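PDB 4O6R: aldehyde dehydrogenase from Burkholderia cenocepacia, which probably oxidises aldehydes to carboxylic acids with NAD(P)+ as the electron acceptor, and binds AMP in this crystal. Local coordinates for residues Asn425-Ser428 / Arg429-Met433. Sequence-based numbering, arbitrary orientation.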
loop_
_atom_site.group_PDB
_atom_site.type_symbol
_atom_site.label_atom_id
_atom_site.label_comp_id
_atom_site.label_asym_id
_atom_site.label_seq_id
_atom_site.Cartn_x
_atom_site.Cartn_y
_atom_site.Cartn_z
ATOM N N ASN A 425 20.554 25.905 -3.025
ATOM C CA ASN A 425 19.265 26.436 -2.661
ATOM C C ASN A 425 18.314 26.643 -3.816
ATOM O O ASN A 425 17.246 27.244 -3.650
ATOM C CB ASN A 425 19.470 27.679 -1.831
ATOM C CG ASN A 425 20.024 27.312 -0.476
ATOM O OD1 ASN A 425 19.338 26.699 0.346
ATOM N ND2 ASN A 425 21.313 27.515 -0.309
ATOM N N ASP A 426 18.696 26.141 -4.986
ATOM C CA ASP A 426 17.841 26.215 -6.156
ATOM C C ASP A 426 16.925 25.004 -6.159
ATOM O O ASP A 426 17.387 23.869 -6.205
ATOM C CB ASP A 426 18.636 26.195 -7.445
ATOM C CG ASP A 426 17.763 26.426 -8.651
ATOM O OD1 ASP A 426 17.233 27.581 -8.814
ATOM O OD2 ASP A 426 17.524 25.453 -9.387
ATOM N N LEU A 427 15.635 25.294 -6.100
ATOM C CA LEU A 427 14.570 24.316 -6.105
ATOM C C LEU A 427 14.668 23.297 -7.236
ATOM O O LEU A 427 14.730 22.104 -6.960
ATOM C CB LEU A 427 13.234 25.052 -6.212
ATOM C CG LEU A 427 11.961 24.196 -6.329
ATOM C CD1 LEU A 427 11.774 23.263 -5.140
ATOM C CD2 LEU A 427 10.761 25.063 -6.459
ATOM N N SER A 428 14.653 23.767 -8.491
ATOM C CA SER A 428 14.659 22.840 -9.641
ATOM C C SER A 428 15.920 21.973 -9.660
ATOM O O SER A 428 15.853 20.766 -9.842
ATOM C CB SER A 428 14.521 23.590 -10.963
ATOM O OG SER A 428 13.278 24.279 -11.010
ATOM N N ARG A 429 17.066 22.595 -9.436
ATOM C CA ARG A 429 18.338 21.873 -9.478
ATOM C C ARG A 429 18.335 20.745 -8.457
ATOM O O ARG A 429 18.756 19.648 -8.775
ATOM C CB ARG A 429 19.516 22.795 -9.190
ATOM C CG ARG A 429 20.857 22.057 -9.043
ATOM C CD ARG A 429 21.909 23.005 -8.519
ATOM N NE ARG A 429 22.393 23.900 -9.545
ATOM C CZ ARG A 429 22.796 25.152 -9.375
ATOM N NH1 ARG A 429 22.721 25.776 -8.208
ATOM N NH2 ARG A 429 23.265 25.799 -10.421
ATOM N N ALA A 430 17.859 21.016 -7.239
ATOM C CA ALA A 430 17.868 19.995 -6.189
ATOM C C ALA A 430 17.175 18.711 -6.645
ATOM O O ALA A 430 17.754 17.612 -6.549
ATOM C CB ALA A 430 17.232 20.532 -4.900
ATOM N N HIS A 431 15.966 18.846 -7.170
ATOM C CA HIS A 431 15.191 17.672 -7.513
ATOM C C HIS A 431 15.687 17.020 -8.803
ATOM O O HIS A 431 15.655 15.796 -8.935
ATOM C CB HIS A 431 13.697 17.992 -7.604
ATOM C CG HIS A 431 13.116 18.450 -6.309
ATOM N ND1 HIS A 431 12.895 17.602 -5.240
ATOM C CD2 HIS A 431 12.759 19.681 -5.889
ATOM C CE1 HIS A 431 12.414 18.292 -4.228
ATOM N NE2 HIS A 431 12.334 19.556 -4.594
ATOM N N ARG A 432 16.119 17.853 -9.744
ATOM C CA ARG A 432 16.613 17.371 -11.025
ATOM C C ARG A 432 17.891 16.557 -10.817
ATOM O O ARG A 432 18.034 15.442 -11.330
ATOM C CB ARG A 432 16.897 18.575 -11.934
ATOM C CG ARG A 432 17.328 18.211 -13.327
ATOM C CD ARG A 432 17.766 19.438 -14.123
ATOM N NE ARG A 432 16.717 20.444 -14.242
ATOM C CZ ARG A 432 16.766 21.709 -13.804
ATOM N NH1 ARG A 432 17.822 22.210 -13.151
ATOM N NH2 ARG A 432 15.700 22.487 -13.990
ATOM N N MET A 433 18.836 17.137 -10.077
ATOM C CA MET A 433 20.078 16.426 -9.775
ATOM C C MET A 433 19.788 15.138 -8.977
ATOM O O MET A 433 20.378 14.086 -9.274
ATOM C CB MET A 433 21.046 17.279 -8.969
ATOM C CG MET A 433 21.718 18.401 -9.739
ATOM S SD MET A 433 22.947 17.922 -10.974
ATOM C CE MET A 433 24.138 17.033 -9.994
HETATM O O HOH W 1 18.183 25.028 -12.127
#
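OD2 of D426 is gripped twice: the backbone N of R429 and a water each donate to it at 2.9 Å. The amide arrives on the anti side of the carboxylate, 22° out of its plane. CG anti to the backbone N (chi1 -174°) brings OD2 back to this amide, the capping bond of D426 at the N-cap of the helix. Its carbonyl O opens the helical ladder, taking the N-H of A430 at 3.1 Å. The same water accepts from NH1 of R432, 3.0 Å away at the edge of the guanidinium, and so bridges opposite charges that do not touch. The R432 chain, bent at chi3 (-59°), carries one guanidinium face above the carbonyl O of S428, while NH2 packs 3.4 Å from CB of S428. The capped helix, 427-436, is the crossover of a beta-alpha-beta unit between parallel strands 421-423 and 441-444, and it lies at subunit interfaces. R432 NE forms a salt bridge with D487 of the third subunit, R429 NE with D404 of its own chain. On another flank, CD1 of L427 lies at the edge of the H431 ring, 3.8 Å from NE2; this NE2 hydrogen-bonds NE2 of H431 of the second subunit, and ND1 the OH of Y141 of the fourth.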